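Local coordinates for uncharacterized protein (PDB 4E40) that acts as the cell-surface haptoglobin-hemoglobin receptor of Trypanosoma congolense, an elongated helical bundle probably used to take up heme and iron from the host, at residues A[121-126]-A[204-209]; A[172-176]-A[198-203]. All coordinates share one frame; numbering follows the deposited sequence. Where two conformers were deposited one is given.

Contact 1 of 2, residues A[121-126]-A[204-209]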
loop_
_atom_site.group_PDB
_atom_site.type_symbol
_atom_site.label_atom_id
_atom_site.label_comp_id
_atom_site.label_asym_id
_atom_site.label_seq_id
_atom_site.Cartn_x
_atom_site.Cartn_y
_atom_site.Cartn_z
ATOM N N GLY A 121 -5.148 6.554 -2.658
ATOM C CA GLY A 121 -5.107 7.545 -1.544
ATOM C C GLY A 121 -3.668 7.881 -1.197
ATOM O O GLY A 121 -3.354 9.053 -0.962
ATOM N N ALA A 122 -2.777 6.902 -1.153
ATOM C CA ALA A 122 -1.396 7.101 -0.766
ATOM C C ALA A 122 -0.751 8.005 -1.792
ATOM O O ALA A 122 0.096 8.878 -1.441
ATOM C CB ALA A 122 -0.686 5.756 -0.758
ATOM N N THR A 123 -1.062 7.787 -3.049
ATOM C CA THR A 123 -0.528 8.644 -4.122
ATOM C C THR A 123 -0.867 10.113 -3.871
ATOM O O THR A 123 0.003 10.979 -4.038
ATOM C CB THR A 123 -0.973 8.150 -5.525
ATOM O OG1 THR A 123 -0.478 6.821 -5.677
ATOM C CG2 THR A 123 -0.428 9.057 -6.596
ATOM N N GLU A 124 -2.123 10.376 -3.436
ATOM C CA GLU A 124 -2.538 11.727 -3.151
ATOM C C GLU A 124 -1.833 12.266 -1.926
ATOM O O GLU A 124 -1.443 13.439 -1.939
ATOM C CB GLU A 124 -4.074 11.828 -2.941
ATOM C CG GLU A 124 -4.863 11.567 -4.213
ATOM C CD GLU A 124 -4.406 12.408 -5.387
ATOM O OE1 GLU A 124 -4.261 13.646 -5.182
ATOM O OE2 GLU A 124 -4.076 11.789 -6.458
ATOM N N HIS A 125 -1.624 11.416 -0.905
ATOM C CA HIS A 125 -0.830 11.929 0.248
ATOM C C HIS A 125 0.588 12.288 -0.145
ATOM O O HIS A 125 1.148 13.302 0.355
ATOM C CB HIS A 125 -0.821 10.908 1.403
ATOM C CG HIS A 125 -2.195 10.712 2.038
ATOM N ND1 HIS A 125 -2.918 11.749 2.478
ATOM C CD2 HIS A 125 -2.947 9.573 2.294
ATOM C CE1 HIS A 125 -4.118 11.300 2.949
ATOM N NE2 HIS A 125 -4.115 9.992 2.875
ATOM N N ALA A 126 1.196 11.506 -1.024
ATOM C CA ALA A 126 2.585 11.803 -1.384
ATOM C C ALA A 126 2.657 13.106 -2.186
ATOM O O ALA A 126 3.593 13.909 -1.958
ATOM C CB ALA A 126 3.161 10.642 -2.211
ATOM N N ASN A 204 -0.177 9.698 7.084
ATOM C CA ASN A 204 -1.260 8.954 6.360
ATOM C C ASN A 204 -0.653 8.091 5.258
ATOM O O ASN A 204 -1.100 6.963 5.042
ATOM C CB ASN A 204 -2.332 9.908 5.830
ATOM C CG ASN A 204 -3.243 10.407 6.951
ATOM O OD1 ASN A 204 -3.455 9.680 7.920
ATOM N ND2 ASN A 204 -3.824 11.587 6.795
ATOM N N LEU A 205 0.347 8.628 4.560
ATOM C CA LEU A 205 1.083 7.901 3.515
ATOM C C LEU A 205 1.723 6.642 4.099
ATOM O O LEU A 205 1.576 5.563 3.532
ATOM C CB LEU A 205 2.101 8.865 2.888
ATOM C CG LEU A 205 3.085 8.285 1.881
ATOM C CD1 LEU A 205 2.374 7.519 0.715
ATOM C CD2 LEU A 205 3.957 9.393 1.348
ATOM N N ASP A 206 2.437 6.797 5.218
ATOM C CA ASP A 206 3.139 5.691 5.867
ATOM C C ASP A 206 2.104 4.622 6.254
ATOM O O ASP A 206 2.320 3.422 5.940
ATOM C CB ASP A 206 3.851 6.269 7.102
ATOM C CG ASP A 206 4.857 5.358 7.701
ATOM O OD1 ASP A 206 5.175 4.287 7.155
ATOM O OD2 ASP A 206 5.460 5.809 8.731
ATOM N N LYS A 207 0.997 5.035 6.867
ATOM C CA LYS A 207 -0.081 4.110 7.278
ATOM C C LYS A 207 -0.653 3.371 6.081
ATOM O O LYS A 207 -0.882 2.136 6.143
ATOM C CB LYS A 207 -1.176 4.863 7.981
ATOM C CG LYS A 207 -0.794 5.188 9.416
ATOM C CD LYS A 207 -1.889 6.073 10.009
ATOM C CE LYS A 207 -1.867 6.072 11.531
ATOM N NZ LYS A 207 -0.662 6.757 12.069
ATOM N N ASP A 208 -0.872 4.104 4.999
ATOM C CA ASP A 208 -1.516 3.513 3.800
ATOM C C ASP A 208 -0.628 2.457 3.170
ATOM O O ASP A 208 -1.148 1.416 2.719
ATOM C CB ASP A 208 -1.879 4.578 2.757
ATOM C CG ASP A 208 -3.130 5.389 3.154
ATOM O OD1 ASP A 208 -3.852 5.022 4.107
ATOM O OD2 ASP A 208 -3.382 6.441 2.538
ATOM N N VAL A 209 0.680 2.695 3.135
ATOM C CA VAL A 209 1.591 1.763 2.496
ATOM C C VAL A 209 1.713 0.536 3.401
ATOM O O VAL A 209 1.747 -0.582 2.880
ATOM C CB VAL A 209 2.940 2.409 2.090
ATOM C CG1 VAL A 209 3.891 1.344 1.595
ATOM C CG2 VAL A 209 2.718 3.533 1.059
#
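H125 and N204 lean into the groove between two antiparallel helices with similar first torsions: in each, CG lies beside the backbone N and opposite the carbonyl carbon (chi1 -67° for H125). The imidazole is thereby stood up along the border of the interface, where CB of N204 settles over the centre of one face, 3.5 Å from the ring centroid and 12° off its normal, a CH-pi contact. D208, one turn on from N204, adopts a similar torsion and brings its carboxylate to the edge of the same ring, with OD2 3.2 Å from CD2 of H125. The oxygen lies near the ring plane and meets a carbon, so this is a polar edge contact and not a hydrogen bond; a carboxylate so close would probably polarise the ring. Beneath the histidine the interface turns apolar. L205 swings the other way, CG anti to the backbone N (chi1 173°), and forks over the small residues: CD1 rests 3.8 Å from CB of A122 and 3.4 Å from A122 O, while CD2 reaches CB of A126 at 3.9 Å. The alanines let the segments 121-126 and 204-209 come within 8.7 Å, axis to axis, and CA of A122 lies just 5.0 Å from CA of L205. On the inner side, L36 of helix 28-73 touches A122 and L35 touches L205. Small residues of one helix meeting a leucine of an antiparallel neighbour, with a third helix against both, is packing of an elongated helical bundle, here the receptor's body.

Contact 2 of 2, residues A[172-176]-A[198-203]; sequences AKSLA and ILTSLD
The methyl group of A172 is the small bump of this interface, and it lodges against L199 and L202 of the facing helix. CB of A172 lies 4.0 Å from CB of L202; D203 flanks the methyl in one of its two conformers, a contact that remains doubtful. The larger bump comes from the other side. In L199 a chi2 of 180° carries CD1 on outward toward A176, while the other branch, CD2, turns onto the backbone between A172 and A176, 3.5 Å from A172 O. That oxygen already accepts the helical bond from A176 N, and the methyl simply covers the turn. The fork of L199 also straddles the methyl of A176, CD1 and CD2 each being 4.1 Å from its CB. L175 fills the inner hollow: with CG anti to the backbone N (chi1 175°), it sends CD2 between its two neighbours, 3.6 Å from CG2 of I198 and 4.0 Å from CD2 of L199. It meets I198 at about a right angle, methyl against methyl. The short axes run nearly antiparallel, 165° apart, and come within 9.9 Å, a spacing filled by the leucine branches and the alanine methyls. Behind this hollow, L21 and L25 of helix 12-26 and V28 of helix 28-73 press on L175, while N132 of helix 82-147 touches I198. The interlocking of alanine and leucine thus docks the short helix 172-180 onto the long helix 192-246, in the antiparallel helical packing of the haptoglobin-hemoglobin receptor bundle.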
loop_
_atom_site.group_PDB
_atom_site.type_symbol
_atom_site.label_atom_id
_atom_site.label_comp_id
_atom_site.label_asym_id
_atom_site.label_seq_id
_atom_site.Cartn_x
_atom_site.Cartn_y
_atom_site.Cartn_z
ATOM N N ALA A 172 8.559 11.937 9.137
ATOM C CA ALA A 172 7.650 12.838 9.885
ATOM C C ALA A 172 8.208 13.094 11.294
ATOM O O ALA A 172 8.079 14.210 11.800
ATOM C CB ALA A 172 6.208 12.230 9.959
ATOM N N LYS A 173 8.809 12.108 11.912
ATOM C CA LYS A 173 9.393 12.280 13.225
ATOM C C LYS A 173 10.525 13.276 13.223
ATOM O O LYS A 173 10.563 14.182 14.087
ATOM C CB LYS A 173 9.880 10.900 13.707
ATOM C CG LYS A 173 10.514 10.969 15.087
ATOM C CD LYS A 173 11.009 9.562 15.500
ATOM C CE LYS A 173 11.611 9.601 16.911
ATOM N NZ LYS A 173 12.036 8.208 17.288
ATOM N N SER A 174 11.447 13.163 12.257
ATOM C CA SER A 174 12.549 14.110 12.296
ATOM C C SER A 174 12.113 15.529 11.896
ATOM O O SER A 174 12.619 16.505 12.450
ATOM C CB SER A 174 13.744 13.636 11.393
ATOM O OG SER A 174 13.362 13.768 10.004
ATOM N N LEU A 175 11.110 15.658 11.020
ATOM C CA LEU A 175 10.674 16.975 10.644
ATOM C C LEU A 175 9.979 17.631 11.854
ATOM O O LEU A 175 10.178 18.808 12.081
ATOM C CB LEU A 175 9.756 16.871 9.428
ATOM C CG LEU A 175 9.125 18.206 9.018
ATOM C CD1 LEU A 175 10.184 19.283 8.661
ATOM C CD2 LEU A 175 8.191 17.949 7.831
ATOM N N ALA A 176 9.125 16.832 12.527
ATOM C CA ALA A 176 8.465 17.420 13.722
ATOM C C ALA A 176 9.484 17.873 14.754
ATOM O O ALA A 176 9.299 18.958 15.356
ATOM C CB ALA A 176 7.498 16.386 14.305
ATOM N N ILE A 198 2.016 18.697 6.126
ATOM C CA ILE A 198 3.075 17.768 5.694
ATOM C C ILE A 198 3.101 16.591 6.642
ATOM O O ILE A 198 3.224 15.486 6.204
ATOM C CB ILE A 198 4.490 18.424 5.709
ATOM C CG1 ILE A 198 4.540 19.567 4.689
ATOM C CG2 ILE A 198 5.559 17.355 5.404
ATOM C CD1 ILE A 198 5.721 20.529 4.969
ATOM N N LEU A 199 3.050 16.856 7.963
ATOM C CA LEU A 199 3.152 15.840 8.981
ATOM C C LEU A 199 1.932 14.884 8.858
ATOM O O LEU A 199 2.150 13.676 8.849
ATOM C CB LEU A 199 3.197 16.467 10.385
ATOM C CG LEU A 199 4.443 17.312 10.706
ATOM C CD1 LEU A 199 4.322 17.864 12.146
ATOM C CD2 LEU A 199 5.685 16.394 10.600
ATOM N N THR A 200 0.738 15.452 8.685
ATOM C CA THR A 200 -0.462 14.598 8.490
ATOM C C THR A 200 -0.371 13.786 7.209
ATOM O O THR A 200 -0.673 12.556 7.217
ATOM C CB THR A 200 -1.752 15.398 8.632
ATOM O OG1 THR A 200 -1.758 16.522 7.774
ATOM C CG2 THR A 200 -1.880 15.919 9.970
ATOM N N SER A 201 0.061 14.412 6.129
ATOM C CA SER A 201 0.169 13.681 4.831
ATOM C C SER A 201 1.214 12.580 4.914
ATOM O O SER A 201 0.946 11.437 4.472
ATOM C CB SER A 201 0.521 14.610 3.686
ATOM O OG SER A 201 -0.553 15.524 3.432
ATOM N N LEU A 202 2.386 12.846 5.509
ATOM C CA LEU A 202 3.393 11.791 5.630
ATOM C C LEU A 202 2.928 10.652 6.545
ATOM O O LEU A 202 3.219 9.484 6.243
ATOM C CB LEU A 202 4.698 12.336 6.222
ATOM C CG LEU A 202 5.482 13.204 5.238
ATOM C CD1 LEU A 202 6.677 13.855 5.972
ATOM C CD2 LEU A 202 5.964 12.436 4.003
ATOM N N ASP A 203 2.239 10.972 7.635
ATOM C CA ASP A 203 1.780 9.910 8.550
ATOM C C ASP A 203 0.633 9.072 7.915
ATOM O O ASP A 203 0.550 7.857 8.108
ATOM C CB ASP A 203 1.489 10.470 9.952
ATOM C CG ASP A 203 2.798 10.853 10.739
ATOM O OD1 ASP A 203 3.712 9.979 10.898
ATOM O OD2 ASP A 203 2.937 12.025 11.226
#

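Helix 192-246 carries one side of both contacts, its residues 198-203 serving contact 2 and the next turns, 204-209, serving contact 1. The two centres are 12 Å apart and meet directly where CB of H125 packs 3.6 Å from O of S201. In sequence, contact 2 is nested within the loop that contact 1 closes; helix 192-246 packs on helix 172-180 in one and on helix 82-147 in the other. L35 of helix 28-73, which meets L205, also touches L202, so one residue contacts both interfaces. Contact 1 lies nearer the heme site: V209's side chain is about 8 Å from that of R42, which binds heme in another structure of this protein, though none is bound here.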